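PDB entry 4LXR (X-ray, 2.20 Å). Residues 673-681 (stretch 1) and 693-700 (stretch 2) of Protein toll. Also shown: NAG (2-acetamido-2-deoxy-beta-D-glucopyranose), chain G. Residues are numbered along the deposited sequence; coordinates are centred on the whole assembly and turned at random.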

# COMPACT_ATOMS: atom_id res chain seq x y z
N ALA A 673 -13.86 -1.12 -59.88
CA ALA A 673 -14.93 -2.09 -60.09
C ALA A 673 -16.30 -1.43 -60.04
O ALA A 673 -16.58 -0.63 -59.15
CB ALA A 673 -14.85 -3.22 -59.06
N GLY A 674 -17.14 -1.74 -61.02
CA GLY A 674 -18.53 -1.30 -61.00
C GLY A 674 -18.76 0.07 -61.60
O GLY A 674 -19.57 0.84 -61.10
N ASN A 675 -18.05 0.38 -62.68
CA ASN A 675 -18.21 1.65 -63.36
C ASN A 675 -18.69 1.49 -64.81
O ASN A 675 -19.04 0.38 -65.22
CB ASN A 675 -16.91 2.45 -63.27
CG ASN A 675 -16.75 3.14 -61.93
OD1 ASN A 675 -17.37 4.17 -61.69
ND2 ASN A 675 -15.94 2.57 -61.04
N ASN A 676 -18.72 2.58 -65.57
CA ASN A 676 -19.26 2.56 -66.93
C ASN A 676 -18.19 2.67 -68.02
O ASN A 676 -18.45 3.26 -69.07
CB ASN A 676 -20.26 3.72 -67.11
CG ASN A 676 -21.64 3.42 -66.55
OD1 ASN A 676 -21.78 2.85 -65.47
ND2 ASN A 676 -22.67 3.82 -67.28
N LEU A 677 -17.01 2.12 -67.78
CA LEU A 677 -15.88 2.30 -68.69
C LEU A 677 -16.05 1.48 -69.96
O LEU A 677 -16.24 0.27 -69.89
CB LEU A 677 -14.56 1.92 -68.01
CG LEU A 677 -14.07 2.82 -66.86
CD1 LEU A 677 -12.80 2.29 -66.21
CD2 LEU A 677 -13.87 4.24 -67.37
N THR A 678 -15.94 2.14 -71.11
CA THR A 678 -16.08 1.44 -72.39
C THR A 678 -14.76 1.20 -73.13
O THR A 678 -14.70 0.39 -74.05
CB THR A 678 -17.09 2.15 -73.32
OG1 THR A 678 -16.72 3.53 -73.48
CG2 THR A 678 -18.50 2.07 -72.74
N SER A 679 -13.70 1.88 -72.72
CA SER A 679 -12.40 1.70 -73.35
C SER A 679 -11.27 2.18 -72.45
O SER A 679 -11.46 3.07 -71.63
CB SER A 679 -12.34 2.42 -74.70
OG SER A 679 -12.73 3.78 -74.56
N ILE A 680 -10.10 1.57 -72.58
CA ILE A 680 -8.94 1.96 -71.80
C ILE A 680 -7.77 2.28 -72.71
O ILE A 680 -7.30 1.43 -73.45
CB ILE A 680 -8.48 0.85 -70.85
CG1 ILE A 680 -9.62 0.40 -69.93
CG2 ILE A 680 -7.29 1.33 -70.03
CD1 ILE A 680 -10.02 1.43 -68.87
N ASP A 681 -7.28 3.51 -72.64
CA ASP A 681 -6.07 3.86 -73.35
C ASP A 681 -4.90 3.78 -72.39
O ASP A 681 -5.02 4.16 -71.23
CB ASP A 681 -6.17 5.26 -73.96
CG ASP A 681 -5.28 5.43 -75.17
OD1 ASP A 681 -4.05 5.58 -75.00
OD2 ASP A 681 -5.81 5.39 -76.30
N ASP A 693 -8.02 -2.58 -61.19
CA ASP A 693 -9.24 -3.36 -61.09
C ASP A 693 -10.26 -2.67 -61.96
O ASP A 693 -10.83 -1.66 -61.56
CB ASP A 693 -9.72 -3.45 -59.63
CG ASP A 693 -11.02 -4.25 -59.48
OD1 ASP A 693 -11.69 -4.60 -60.48
OD2 ASP A 693 -11.39 -4.54 -58.33
N ILE A 694 -10.48 -3.22 -63.16
CA ILE A 694 -11.49 -2.70 -64.07
C ILE A 694 -12.58 -3.72 -64.31
O ILE A 694 -13.19 -3.77 -65.38
CB ILE A 694 -10.89 -2.26 -65.43
CG1 ILE A 694 -10.02 -3.37 -66.04
CG2 ILE A 694 -10.14 -0.93 -65.27
CD1 ILE A 694 -9.15 -2.94 -67.19
N SER A 695 -12.83 -4.55 -63.30
CA SER A 695 -13.94 -5.49 -63.36
C SER A 695 -15.30 -4.78 -63.30
O SER A 695 -15.41 -3.65 -62.83
CB SER A 695 -13.83 -6.53 -62.23
OG SER A 695 -13.82 -5.92 -60.95
N TRP A 696 -16.33 -5.46 -63.79
CA TRP A 696 -17.70 -4.94 -63.79
C TRP A 696 -17.79 -3.54 -64.40
O TRP A 696 -18.40 -2.64 -63.82
CB TRP A 696 -18.33 -5.02 -62.40
CG TRP A 696 -18.34 -6.43 -61.94
CD1 TRP A 696 -17.43 -7.04 -61.11
CD2 TRP A 696 -19.24 -7.46 -62.36
NE1 TRP A 696 -17.74 -8.38 -60.97
CE2 TRP A 696 -18.85 -8.66 -61.73
CE3 TRP A 696 -20.36 -7.48 -63.21
CZ2 TRP A 696 -19.53 -9.86 -61.92
CZ3 TRP A 696 -21.03 -8.68 -63.39
CH2 TRP A 696 -20.62 -9.85 -62.75
N ASN A 697 -17.18 -3.39 -65.56
CA ASN A 697 -17.32 -2.18 -66.35
C ASN A 697 -18.04 -2.50 -67.66
O ASN A 697 -18.78 -3.48 -67.70
CB ASN A 697 -15.96 -1.50 -66.55
CG ASN A 697 -15.59 -0.59 -65.38
OD1 ASN A 697 -15.81 0.62 -65.45
ND2 ASN A 697 -15.06 -1.16 -64.30
N HIS A 698 -17.84 -1.71 -68.71
CA HIS A 698 -18.51 -1.97 -69.99
C HIS A 698 -17.51 -2.31 -71.10
O HIS A 698 -17.72 -1.94 -72.26
CB HIS A 698 -19.34 -0.76 -70.45
CG HIS A 698 -20.50 -0.44 -69.57
ND1 HIS A 698 -20.79 -1.14 -68.41
CD2 HIS A 698 -21.46 0.51 -69.67
CE1 HIS A 698 -21.86 -0.63 -67.84
NE2 HIS A 698 -22.29 0.37 -68.59
N LEU A 699 -16.42 -2.98 -70.75
CA LEU A 699 -15.31 -3.18 -71.67
C LEU A 699 -15.56 -4.36 -72.60
O LEU A 699 -16.04 -5.41 -72.18
CB LEU A 699 -14.00 -3.39 -70.91
CG LEU A 699 -13.56 -2.31 -69.93
CD1 LEU A 699 -12.36 -2.83 -69.14
CD2 LEU A 699 -13.19 -1.04 -70.68
N GLN A 700 -15.20 -4.18 -73.86
CA GLN A 700 -15.38 -5.24 -74.84
C GLN A 700 -14.05 -5.80 -75.30
O GLN A 700 -13.97 -6.92 -75.81
CB GLN A 700 -16.19 -4.73 -76.03
CG GLN A 700 -17.59 -4.30 -75.66
CD GLN A 700 -18.54 -4.30 -76.84
OE1 GLN A 700 -18.33 -5.01 -77.82
NE2 GLN A 700 -19.61 -3.51 -76.75
C1 NAG G . -23.91 3.38 -66.69
C2 NAG G . -25.07 4.31 -67.06
C3 NAG G . -26.37 3.80 -66.42
C4 NAG G . -26.61 2.33 -66.75
C5 NAG G . -25.36 1.51 -66.42
C6 NAG G . -25.47 0.07 -66.88
C7 NAG G . -24.15 6.57 -67.36
C8 NAG G . -23.95 7.92 -66.72
N2 NAG G . -24.80 5.67 -66.62
O3 NAG G . -27.47 4.58 -66.86
O4 NAG G . -27.70 1.87 -65.97
O5 NAG G . -24.22 2.06 -67.08
O6 NAG G . -25.35 -0.83 -65.79
O7 NAG G . -23.74 6.32 -68.49
O HOH W 1 -12.11 -2.10 -57.42
O HOH W 2 -16.99 -1.36 -74.92

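Two irregular segments of one chain run side by side here, joined by a sparse ladder of backbone and asparagine hydrogen bonds, with an apolar cluster among the side chains and a glycan-bearing asparagine beside a histidine ring. Neither stretch forms a regular sheet across the contact, yet the chains advance in the same direction: the CA atoms of Ala-673, Gly-674 and Asn-675 lie nearest those of Ser-695, Trp-696 and Asn-697, a register that has slipped by one residue where Thr-678 pairs with Leu-699.

The first rung is Gly-674 N to Ser-695 O, 3.1 Å. Ser-695 O also receives a CA-H...O contact from Ala-673 CA at 3.2 Å and, within its own stretch, a hydrogen bond from Asn-697 ND2 at 2.9 Å, so one oxygen gathers several donors. Gly-674 sits at phi 87°, psi 38°, where a CB would jam against the preceding carbonyl; the backbone itself calls for glycine. Gly-674 CA also approaches Trp-696 O at 3.1 Å.

Asn-697 supplies a side-chain rung. Asn-697 OD1 accepts from Leu-677 N at 3.0 Å, while its ND2 holds Ser-695 O, so a single amide links the other stretch to the backbone of its own. Asn-697 CA adds a CA-H...O contact to Asn-675 O at 3.3 Å. One residue on, His-698 N donates to Leu-677 O at 2.8 Å, which leaves Leu-677 bonded through both its N and its O. A water then extends the ladder, its oxygen donating to Thr-678 O at 3.0 Å and His-698 O at 2.8 Å.

Asp-693 shapes the start of stretch 2: Asp-693 OD1 accepts from Ser-695 OG at 2.5 Å and from Ser-695 N at 3.0 Å. The small side chain of Ala-673 packs against this pair, with Ala-673 CB 3.5 Å from Ser-695 OG and 3.7 Å from Asp-693 OD1.

The apolar cluster is built from branched side chains. Leu-699 CD2 meets Ile-680 CG1 at 3.9 Å and Leu-677 CB at 4.2 Å, and Ile-694 CG2 lies 4.3 Å from both Leu-677 CD1 and Ile-680 CD1. These side chains meet through apolar contact, while the backbone of Leu-677 carries the hydrogen bonds.

Asn-676 carries the sugar, with Asn-676 ND2 bonded to NAG C1 at 1.4 Å. His-698 serves this site twice: Asn-676 CA lies over the ring face, 4.0 Å from the centroid of the His-698 ring, and His-698 NE2 at the ring edge donates to NAG O5 at 3.0 Å. Ring face and ring edge thus engage the peptide and its glycan together.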